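Local atomic coordinates of aldehyde reductase YahK (Escherichia coli, PDB entry 1UUF), a protein that catalyses the NADPH-dependent reduction of a wide range of aldehydes to the corresponding alcohols and binds two zinc ions per subunit. Residues I23-A31 and E36-E44; D335-I344 and V356-L367. One frame throughout, in Å; residues are numbered along the deposited sequence.

Contact 1. Residues I23-A31 and E36-E44; sequences IKAVGAYSA and EPMDITRRE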
loop_
_atom_site.group_PDB
_atom_site.type_symbol
_atom_site.label_atom_id
_atom_site.label_comp_id
_atom_site.label_asym_id
_atom_site.label_seq_id
_atom_site.Cartn_x
_atom_site.Cartn_y
_atom_site.Cartn_z
ATOM N N ILE A 23 3.370 -38.820 -24.509
ATOM C CA ILE A 23 2.646 -38.102 -23.417
ATOM C C ILE A 23 1.545 -37.203 -23.973
ATOM O O ILE A 23 1.812 -36.190 -24.620
ATOM C CB ILE A 23 3.626 -37.258 -22.581
ATOM C CG1 ILE A 23 4.660 -38.186 -21.938
ATOM C CG2 ILE A 23 2.869 -36.468 -21.515
ATOM C CD1 ILE A 23 5.800 -37.473 -21.262
ATOM N N LYS A 24 0.299 -37.586 -23.710
ATOM C CA LYS A 24 -0.843 -36.827 -24.193
ATOM C C LYS A 24 -1.099 -35.570 -23.379
ATOM O O LYS A 24 -0.833 -35.520 -22.177
ATOM C CB LYS A 24 -2.095 -37.706 -24.199
ATOM C CG LYS A 24 -2.023 -38.854 -25.191
ATOM C CD LYS A 24 -3.307 -39.662 -25.201
ATOM C CE LYS A 24 -3.242 -40.765 -26.246
ATOM N NZ LYS A 24 -2.081 -41.671 -26.017
ATOM N N ALA A 25 -1.618 -34.553 -24.054
ATOM C CA ALA A 25 -1.922 -33.282 -23.425
ATOM C C ALA A 25 -2.950 -32.537 -24.256
ATOM O O ALA A 25 -3.381 -33.008 -25.313
ATOM C CB ALA A 25 -0.648 -32.446 -23.297
ATOM N N VAL A 26 -3.346 -31.372 -23.763
ATOM C CA VAL A 26 -4.298 -30.523 -24.454
ATOM C C VAL A 26 -3.713 -29.117 -24.447
ATOM O O VAL A 26 -3.339 -28.600 -23.397
ATOM C CB VAL A 26 -5.674 -30.522 -23.746
ATOM C CG1 VAL A 26 -6.549 -29.406 -24.297
ATOM C CG2 VAL A 26 -6.354 -31.867 -23.949
ATOM N N GLY A 27 -3.617 -28.513 -25.625
ATOM C CA GLY A 27 -3.068 -27.173 -25.722
ATOM C C GLY A 27 -3.549 -26.456 -26.966
ATOM O O GLY A 27 -4.369 -26.987 -27.717
ATOM N N ALA A 28 -3.034 -25.252 -27.190
ATOM C CA ALA A 28 -3.422 -24.457 -28.350
ATOM C C ALA A 28 -2.229 -24.146 -29.246
ATOM O O ALA A 28 -1.095 -24.063 -28.778
ATOM C CB ALA A 28 -4.070 -23.164 -27.890
ATOM N N TYR A 29 -2.492 -23.976 -30.538
ATOM C CA TYR A 29 -1.440 -23.654 -31.494
ATOM C C TYR A 29 -1.385 -22.152 -31.776
ATOM O O TYR A 29 -0.357 -21.633 -32.214
ATOM C CB TYR A 29 -1.646 -24.431 -32.795
ATOM C CG TYR A 29 -1.376 -25.915 -32.671
ATOM C CD1 TYR A 29 -2.416 -26.841 -32.678
ATOM C CD2 TYR A 29 -0.071 -26.395 -32.549
ATOM C CE1 TYR A 29 -2.165 -28.209 -32.569
ATOM C CE2 TYR A 29 0.190 -27.757 -32.437
ATOM C CZ TYR A 29 -0.858 -28.658 -32.449
ATOM O OH TYR A 29 -0.596 -30.004 -32.345
ATOM N N SER A 30 -2.492 -21.457 -31.523
ATOM C CA SER A 30 -2.565 -20.011 -31.721
ATOM C C SER A 30 -3.592 -19.430 -30.755
ATOM O O SER A 30 -4.369 -20.165 -30.147
ATOM C CB SER A 30 -2.959 -19.669 -33.163
ATOM O OG SER A 30 -4.368 -19.612 -33.320
ATOM N N ALA A 31 -3.597 -18.108 -30.621
ATOM C CA ALA A 31 -4.519 -17.433 -29.716
ATOM C C ALA A 31 -5.986 -17.605 -30.103
ATOM O O ALA A 31 -6.868 -17.558 -29.245
ATOM C CB ALA A 31 -4.172 -15.948 -29.637
ATOM N N GLU A 36 -6.876 -28.258 -28.121
ATOM C CA GLU A 36 -7.074 -29.538 -28.786
ATOM C C GLU A 36 -6.012 -30.541 -28.363
ATOM O O GLU A 36 -4.983 -30.170 -27.797
ATOM C CB GLU A 36 -7.023 -29.351 -30.306
ATOM C CG GLU A 36 -5.740 -28.693 -30.793
ATOM C CD GLU A 36 -5.701 -28.518 -32.299
ATOM O OE1 GLU A 36 -5.603 -29.535 -33.017
ATOM O OE2 GLU A 36 -5.773 -27.361 -32.763
ATOM N N PRO A 37 -6.251 -31.834 -28.628
ATOM C CA PRO A 37 -5.295 -32.880 -28.265
ATOM C C PRO A 37 -3.960 -32.718 -28.988
ATOM O O PRO A 37 -3.916 -32.352 -30.164
ATOM C CB PRO A 37 -6.011 -34.162 -28.682
ATOM C CG PRO A 37 -7.454 -33.807 -28.529
ATOM C CD PRO A 37 -7.506 -32.426 -29.123
ATOM N N MET A 38 -2.873 -32.983 -28.273
ATOM C CA MET A 38 -1.538 -32.897 -28.847
ATOM C C MET A 38 -0.556 -33.695 -28.007
ATOM O O MET A 38 -0.720 -33.822 -26.793
ATOM C CB MET A 38 -1.072 -31.438 -28.951
ATOM C CG MET A 38 -1.073 -30.658 -27.645
ATOM S SD MET A 38 -0.284 -29.038 -27.812
ATOM C CE MET A 38 -1.513 -28.131 -28.741
ATOM N N ASP A 39 0.453 -34.254 -28.664
ATOM C CA ASP A 39 1.471 -35.030 -27.974
ATOM C C ASP A 39 2.639 -34.117 -27.652
ATOM O O ASP A 39 3.010 -33.261 -28.456
ATOM C CB ASP A 39 1.962 -36.182 -28.852
ATOM C CG ASP A 39 0.917 -37.260 -29.040
ATOM O OD1 ASP A 39 1.202 -38.245 -29.754
ATOM O OD2 ASP A 39 -0.185 -37.124 -28.469
ATOM N N ILE A 40 3.207 -34.289 -26.465
ATOM C CA ILE A 40 4.345 -33.486 -26.051
ATOM C C ILE A 40 5.399 -34.409 -25.471
ATOM O O ILE A 40 5.163 -35.607 -25.300
ATOM C CB ILE A 40 3.952 -32.445 -24.975
ATOM C CG1 ILE A 40 3.425 -33.155 -23.726
ATOM C CG2 ILE A 40 2.907 -31.495 -25.534
ATOM C CD1 ILE A 40 3.187 -32.226 -22.545
ATOM N N THR A 41 6.569 -33.859 -25.173
ATOM C CA THR A 41 7.633 -34.661 -24.593
ATOM C C THR A 41 8.031 -34.073 -23.246
ATOM O O THR A 41 7.761 -32.905 -22.966
ATOM C CB THR A 41 8.878 -34.703 -25.508
ATOM O OG1 THR A 41 9.453 -33.395 -25.597
ATOM C CG2 THR A 41 8.493 -35.182 -26.905
ATOM N N ARG A 42 8.649 -34.904 -22.418
ATOM C CA ARG A 42 9.125 -34.504 -21.099
ATOM C C ARG A 42 10.574 -34.948 -20.994
ATOM O O ARG A 42 10.953 -35.974 -21.560
ATOM C CB ARG A 42 8.321 -35.190 -19.992
ATOM C CG ARG A 42 6.880 -34.730 -19.869
ATOM C CD ARG A 42 6.803 -33.240 -19.637
ATOM N NE ARG A 42 5.453 -32.811 -19.284
ATOM C CZ ARG A 42 5.097 -31.542 -19.144
ATOM N NH1 ARG A 42 5.992 -30.580 -19.335
ATOM N NH2 ARG A 42 3.851 -31.234 -18.805
ATOM N N ARG A 43 11.383 -34.181 -20.273
ATOM C CA ARG A 43 12.783 -34.535 -20.101
ATOM C C ARG A 43 12.874 -35.775 -19.225
ATOM O O ARG A 43 11.946 -36.087 -18.476
ATOM C CB ARG A 43 13.555 -33.388 -19.435
ATOM C CG ARG A 43 13.141 -33.085 -17.988
ATOM C CD ARG A 43 14.188 -32.208 -17.298
ATOM N NE ARG A 43 13.878 -31.930 -15.896
ATOM C CZ ARG A 43 13.045 -30.979 -15.483
ATOM N NH1 ARG A 43 12.431 -30.200 -16.363
ATOM N NH2 ARG A 43 12.829 -30.804 -14.184
ATOM N N GLU A 44 13.980 -36.501 -19.338
ATOM C CA GLU A 44 14.184 -37.673 -18.502
ATOM C C GLU A 44 14.547 -37.092 -17.144
ATOM O O GLU A 44 15.263 -36.093 -17.066
ATOM C CB GLU A 44 15.339 -38.526 -19.030
ATOM C CG GLU A 44 15.041 -39.230 -20.343
ATOM C CD GLU A 44 13.883 -40.200 -20.224
ATOM O OE1 GLU A 44 13.950 -41.103 -19.359
ATOM O OE2 GLU A 44 12.906 -40.064 -20.994
HETATM O O HOH W 1 4.775 -38.500 -26.659
HETATM O O HOH W 2 -5.123 -25.230 -31.132
HETATM O O HOH W 3 -2.178 -32.180 -32.402
#

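Contact 2. Residues D335-I344 and V356-L367; sequences DIEMIRADQI and VKYRFVIDNRTL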
loop_
_atom_site.group_PDB
_atom_site.type_symbol
_atom_site.label_atom_id
_atom_site.label_comp_id
_atom_site.label_asym_id
_atom_site.label_seq_id
_atom_site.Cartn_x
_atom_site.Cartn_y
_atom_site.Cartn_z
ATOM N N ASP A 335 -14.057 -26.367 -3.678
ATOM C CA ASP A 335 -15.339 -26.911 -4.123
ATOM C C ASP A 335 -15.144 -26.982 -5.629
ATOM O O ASP A 335 -14.938 -25.960 -6.279
ATOM C CB ASP A 335 -16.490 -25.969 -3.773
ATOM C CG ASP A 335 -16.621 -25.746 -2.281
ATOM O OD1 ASP A 335 -16.352 -26.692 -1.514
ATOM O OD2 ASP A 335 -17.002 -24.630 -1.875
ATOM N N ILE A 336 -15.220 -28.185 -6.185
ATOM C CA ILE A 336 -14.942 -28.351 -7.603
ATOM C C ILE A 336 -15.996 -29.029 -8.455
ATOM O O ILE A 336 -16.954 -29.619 -7.954
ATOM C CB ILE A 336 -13.647 -29.164 -7.787
ATOM C CG1 ILE A 336 -13.887 -30.616 -7.350
ATOM C CG2 ILE A 336 -12.529 -28.572 -6.938
ATOM C CD1 ILE A 336 -12.722 -31.553 -7.620
ATOM N N GLU A 337 -15.792 -28.929 -9.765
ATOM C CA GLU A 337 -16.642 -29.581 -10.745
ATOM C C GLU A 337 -15.655 -30.273 -11.666
ATOM O O GLU A 337 -14.891 -29.619 -12.378
ATOM C CB GLU A 337 -17.476 -28.592 -11.551
ATOM C CG GLU A 337 -18.429 -29.311 -12.501
ATOM C CD GLU A 337 -19.366 -28.381 -13.227
ATOM O OE1 GLU A 337 -19.789 -27.374 -12.620
ATOM O OE2 GLU A 337 -19.694 -28.670 -14.401
ATOM N N MET A 338 -15.663 -31.600 -11.638
ATOM C CA MET A 338 -14.749 -32.383 -12.455
ATOM C C MET A 338 -15.180 -32.400 -13.916
ATOM O O MET A 338 -16.365 -32.541 -14.221
ATOM C CB MET A 338 -14.679 -33.811 -11.914
ATOM C CG MET A 338 -13.503 -34.614 -12.428
ATOM S SD MET A 338 -13.369 -36.193 -11.577
ATOM C CE MET A 338 -12.612 -35.682 -10.040
ATOM N N ILE A 339 -14.217 -32.244 -14.821
ATOM C CA ILE A 339 -14.517 -32.250 -16.249
ATOM C C ILE A 339 -13.518 -33.116 -17.002
ATOM O O ILE A 339 -12.477 -33.491 -16.462
ATOM C CB ILE A 339 -14.467 -30.820 -16.856
ATOM C CG1 ILE A 339 -13.064 -30.227 -16.697
ATOM C CG2 ILE A 339 -15.498 -29.926 -16.182
ATOM C CD1 ILE A 339 -12.904 -28.853 -17.336
ATOM N N ARG A 340 -13.847 -33.442 -18.250
ATOM C CA ARG A 340 -12.957 -34.232 -19.086
ATOM C C ARG A 340 -11.958 -33.260 -19.701
ATOM O O ARG A 340 -12.217 -32.056 -19.768
ATOM C CB ARG A 340 -13.728 -34.927 -20.210
ATOM C CG ARG A 340 -14.811 -35.895 -19.757
ATOM C CD ARG A 340 -15.298 -36.721 -20.943
ATOM N NE ARG A 340 -15.799 -35.882 -22.029
ATOM C CZ ARG A 340 -17.054 -35.454 -22.132
ATOM N NH1 ARG A 340 -17.413 -34.688 -23.156
ATOM N NH2 ARG A 340 -17.956 -35.802 -21.222
ATOM N N ALA A 341 -10.827 -33.779 -20.159
ATOM C CA ALA A 341 -9.804 -32.936 -20.759
ATOM C C ALA A 341 -10.296 -32.263 -22.040
ATOM O O ALA A 341 -9.804 -31.201 -22.413
ATOM C CB ALA A 341 -8.548 -33.759 -21.040
ATOM N N ASP A 342 -11.277 -32.866 -22.705
ATOM C CA ASP A 342 -11.796 -32.287 -23.943
ATOM C C ASP A 342 -12.922 -31.283 -23.720
ATOM O O ASP A 342 -13.540 -30.815 -24.676
ATOM C CB ASP A 342 -12.281 -33.391 -24.887
ATOM C CG ASP A 342 -13.285 -34.320 -24.234
ATOM O OD1 ASP A 342 -14.252 -33.822 -23.621
ATOM O OD2 ASP A 342 -13.107 -35.552 -24.342
ATOM N N GLN A 343 -13.180 -30.949 -22.459
ATOM C CA GLN A 343 -14.240 -30.003 -22.119
ATOM C C GLN A 343 -13.689 -28.679 -21.595
ATOM O O GLN A 343 -14.439 -27.830 -21.118
ATOM C CB GLN A 343 -15.166 -30.627 -21.069
ATOM C CG GLN A 343 -16.026 -31.762 -21.611
ATOM C CD GLN A 343 -16.809 -32.487 -20.531
ATOM O OE1 GLN A 343 -17.868 -33.056 -20.798
ATOM N NE2 GLN A 343 -16.286 -32.486 -19.311
ATOM N N ILE A 344 -12.378 -28.493 -21.701
ATOM C CA ILE A 344 -11.772 -27.272 -21.191
ATOM C C ILE A 344 -12.241 -25.994 -21.881
ATOM O O ILE A 344 -12.418 -24.966 -21.226
ATOM C CB ILE A 344 -10.231 -27.353 -21.246
ATOM C CG1 ILE A 344 -9.761 -28.643 -20.575
ATOM C CG2 ILE A 344 -9.628 -26.169 -20.513
ATOM C CD1 ILE A 344 -8.277 -28.907 -20.709
ATOM N N VAL A 356 -19.632 -21.515 -12.245
ATOM C CA VAL A 356 -18.985 -22.692 -11.677
ATOM C C VAL A 356 -18.872 -22.497 -10.166
ATOM O O VAL A 356 -18.674 -21.376 -9.689
ATOM C CB VAL A 356 -17.578 -22.931 -12.294
ATOM C CG1 VAL A 356 -16.638 -21.783 -11.946
ATOM C CG2 VAL A 356 -17.016 -24.257 -11.801
ATOM N N LYS A 357 -19.014 -23.585 -9.415
ATOM C CA LYS A 357 -18.944 -23.520 -7.961
ATOM C C LYS A 357 -17.929 -24.496 -7.372
ATOM O O LYS A 357 -18.291 -25.600 -6.958
ATOM C CB LYS A 357 -20.328 -23.793 -7.360
ATOM C CG LYS A 357 -21.370 -22.732 -7.694
ATOM C CD LYS A 357 -22.713 -23.006 -7.021
ATOM C CE LYS A 357 -23.383 -24.256 -7.570
ATOM N NZ LYS A 357 -22.645 -25.509 -7.234
ATOM N N TYR A 358 -16.661 -24.096 -7.315
ATOM C CA TYR A 358 -16.210 -22.788 -7.782
ATOM C C TYR A 358 -14.946 -22.917 -8.608
ATOM O O TYR A 358 -14.336 -21.915 -8.987
ATOM C CB TYR A 358 -15.921 -21.871 -6.596
ATOM C CG TYR A 358 -17.160 -21.475 -5.847
ATOM C CD1 TYR A 358 -17.718 -22.314 -4.888
ATOM C CD2 TYR A 358 -17.819 -20.289 -6.155
ATOM C CE1 TYR A 358 -18.912 -21.982 -4.256
ATOM C CE2 TYR A 358 -19.009 -19.947 -5.533
ATOM C CZ TYR A 358 -19.550 -20.797 -4.587
ATOM O OH TYR A 358 -20.738 -20.465 -3.983
ATOM N N ARG A 359 -14.561 -24.153 -8.890
ATOM C CA ARG A 359 -13.346 -24.408 -9.643
ATOM C C ARG A 359 -13.484 -25.651 -10.502
ATOM O O ARG A 359 -13.941 -26.692 -10.030
ATOM C CB ARG A 359 -12.181 -24.603 -8.667
ATOM C CG ARG A 359 -11.087 -23.545 -8.731
ATOM C CD ARG A 359 -10.238 -23.704 -9.980
ATOM N NE ARG A 359 -9.033 -22.875 -9.942
ATOM C CZ ARG A 359 -9.024 -21.550 -10.056
ATOM N NH1 ARG A 359 -10.160 -20.886 -10.216
ATOM N NH2 ARG A 359 -7.875 -20.890 -10.014
ATOM N N PHE A 360 -13.106 -25.542 -11.770
ATOM C CA PHE A 360 -13.144 -26.701 -12.645
ATOM C C PHE A 360 -11.844 -27.460 -12.426
ATOM O O PHE A 360 -10.789 -26.852 -12.246
ATOM C CB PHE A 360 -13.228 -26.292 -14.119
ATOM C CG PHE A 360 -14.583 -25.815 -14.546
ATOM C CD1 PHE A 360 -14.793 -24.479 -14.870
ATOM C CD2 PHE A 360 -15.648 -26.702 -14.634
ATOM C CE1 PHE A 360 -16.047 -24.031 -15.277
ATOM C CE2 PHE A 360 -16.908 -26.267 -15.039
ATOM C CZ PHE A 360 -17.109 -24.928 -15.361
ATOM N N VAL A 361 -11.923 -28.785 -12.422
ATOM C CA VAL A 361 -10.740 -29.618 -12.267
ATOM C C VAL A 361 -10.791 -30.718 -13.315
ATOM O O VAL A 361 -11.769 -31.459 -13.412
ATOM C CB VAL A 361 -10.647 -30.248 -10.861
ATOM C CG1 VAL A 361 -9.482 -31.235 -10.798
ATOM C CG2 VAL A 361 -10.431 -29.156 -9.830
ATOM N N ILE A 362 -9.730 -30.802 -14.108
ATOM C CA ILE A 362 -9.626 -31.799 -15.163
ATOM C C ILE A 362 -9.246 -33.175 -14.623
ATOM O O ILE A 362 -8.358 -33.303 -13.780
ATOM C CB ILE A 362 -8.557 -31.385 -16.198
ATOM C CG1 ILE A 362 -8.939 -30.049 -16.830
ATOM C CG2 ILE A 362 -8.400 -32.473 -17.255
ATOM C CD1 ILE A 362 -7.763 -29.318 -17.447
ATOM N N ASP A 363 -9.939 -34.197 -15.111
ATOM C CA ASP A 363 -9.660 -35.579 -14.739
ATOM C C ASP A 363 -8.662 -35.976 -15.822
ATOM O O ASP A 363 -9.063 -36.371 -16.915
ATOM C CB ASP A 363 -10.929 -36.422 -14.872
ATOM C CG ASP A 363 -10.756 -37.833 -14.351
ATOM O OD1 ASP A 363 -9.608 -38.320 -14.279
ATOM O OD2 ASP A 363 -11.780 -38.466 -14.025
ATOM N N ASN A 364 -7.370 -35.852 -15.530
ATOM C CA ASN A 364 -6.343 -36.149 -16.523
ATOM C C ASN A 364 -6.350 -37.556 -17.097
ATOM O O ASN A 364 -5.778 -37.795 -18.161
ATOM C CB ASN A 364 -4.962 -35.812 -15.960
ATOM C CG ASN A 364 -4.793 -34.328 -15.721
ATOM O OD1 ASN A 364 -5.548 -33.727 -14.954
ATOM N ND2 ASN A 364 -3.810 -33.722 -16.384
ATOM N N ARG A 365 -6.993 -38.489 -16.408
ATOM C CA ARG A 365 -7.063 -39.850 -16.914
ATOM C C ARG A 365 -7.830 -39.849 -18.239
ATOM O O ARG A 365 -7.610 -40.709 -19.096
ATOM C CB ARG A 365 -7.749 -40.756 -15.885
ATOM C CG ARG A 365 -8.229 -42.094 -16.423
ATOM C CD ARG A 365 -9.625 -41.971 -17.016
ATOM N NE ARG A 365 -10.597 -41.535 -16.015
ATOM C CZ ARG A 365 -11.870 -41.254 -16.276
ATOM N NH1 ARG A 365 -12.679 -40.868 -15.300
ATOM N NH2 ARG A 365 -12.332 -41.356 -17.516
ATOM N N THR A 366 -8.711 -38.867 -18.413
ATOM C CA THR A 366 -9.513 -38.773 -19.632
ATOM C C THR A 366 -8.722 -38.328 -20.860
ATOM O O THR A 366 -9.287 -38.186 -21.948
ATOM C CB THR A 366 -10.709 -37.817 -19.449
ATOM O OG1 THR A 366 -10.235 -36.478 -19.261
ATOM C CG2 THR A 366 -11.542 -38.240 -18.246
ATOM N N LEU A 367 -7.423 -38.101 -20.692
ATOM C CA LEU A 367 -6.589 -37.699 -21.820
ATOM C C LEU A 367 -6.455 -38.869 -22.786
ATOM O O LEU A 367 -6.194 -38.681 -23.974
ATOM C CB LEU A 367 -5.208 -37.256 -21.335
ATOM C CG LEU A 367 -5.180 -35.831 -20.783
ATOM C CD1 LEU A 367 -3.884 -35.586 -20.039
ATOM C CD2 LEU A 367 -5.351 -34.842 -21.929
HETATM O O HOH W 4 -20.078 -26.115 -10.349
HETATM O O HOH W 5 -10.718 -35.802 -22.837
#

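Contact 1. Residues I23-A31 and E36-E44
A two-stranded antiparallel beta hairpin, formed by strands 24-27 and 36-39, brings I23-A31 and E36-E44 together near the start of the modelled chain. The register is set by the hydrogen-bonded pairs A25-M38 and G27-E36. G27 and E36 bond in both directions, E36 N to G27 O at 2.8 Å being the shorter; M38 N donates to A25 O, whereas the return bond from A25 N to M38 O is weak and bent. Beyond the strands, I40 N reaches I23 O at 3.0 Å in a nearly straight bond.

On the face that carries A25 and M38, the methionine does most of the covering. Its CG lies between backbone N and carbonyl carbon (chi1 57°), and a bend at chi3 brings the thioether across the neighbouring strand at G27 and the methyl over the Y29 ring. M38 CE stands 3.9 Å from the Y29 centroid, 16° off the ring normal, a CH-pi contact; SD is more oblique, completing a Met-aromatic contact. The E36 carboxylate meets the same ring at its edge, the two planes 88° apart, with E36 OE2 3.4 Å from Y29 CD1. Water 3 joins Y29 OH to P37 O.

Toward the other end, A25 CB touches I40 CD1 at 3.9 Å. The R42 guanidinium is held by backbone carbonyls of Q152 and L146 and by S150 OG, tying the hairpin's exit to strand 152-156 and the loop before it. Over one face of that guanidinium, offset toward its rim, sits I40 CD1, 3.7 Å above the plane.

Contact 2. Residues D335-I344 and V356-L367
T366 OG1 joins the two segments: it accepts from A341 N at 2.9 Å and donates to D363 O at 2.6 Å. D363 O also takes the T366 backbone N-H, so two donors grip it where strand 359-363 passes into the 3-10 turn 364-367. With OG1 between backbone N and carbonyl carbon (chi1 66°), the hydroxyl lies near both partners. A valine here would probably leave the A341 N-H without its acceptor and loosen the tie between that loop and the turn.

Strand 336-339 runs parallel to 359-363, their axes 33° apart. The bonds shuttle between them: E337 N to R359 O, V361 N to E337 O, I339 N to V361 O, then D363 N to I339 O at 3.0 Å. At the opposite end, D335 O receives Y358 N, the nitrogen of the cis K357-Y358 peptide, at 2.7 Å.

On the sheet face bearing I339 and I362, I339 CG2 lies 3.6 Å from F360 CD2, and the side chains cross at about a right angle. E337 runs alongside F360, its carboxylate turned 66° from the ring; that carboxylate also forms a salt bridge with R350. On the other face, I336 CG2 meets V361 CG2 at 3.6 Å.

This is a beta-alpha-beta unit: helix 344-352 connects the strands and covers I339 and F360 through A347. Strand 359-363 also pairs antiparallel with strand 49-58, while R359, salt-bridged to E83, touches C60, a ligand of the catalytic zinc.

Contact 1 is a local hairpin forming its own two-stranded sheet, its centre about 22 Å from the centre of the chain; contact 2, whose centre lies about 15 Å from it, is a parallel pairing within a larger mixed sheet. Both are partly buried, but contact 2 buries more surface between its segments, 855 against 654 Å². Their chemistry differs accordingly: a methionine over a tyrosine ring in the hairpin, branched aliphatic packing and a threonine-held turn in the parallel pair. They share no strand, yet they touch: V26 CG2 is 3.7 Å from L367 CD2, and V26 CG1 is 4.0 Å from I344 CD1, bringing the beginning and end of the modelled chain together.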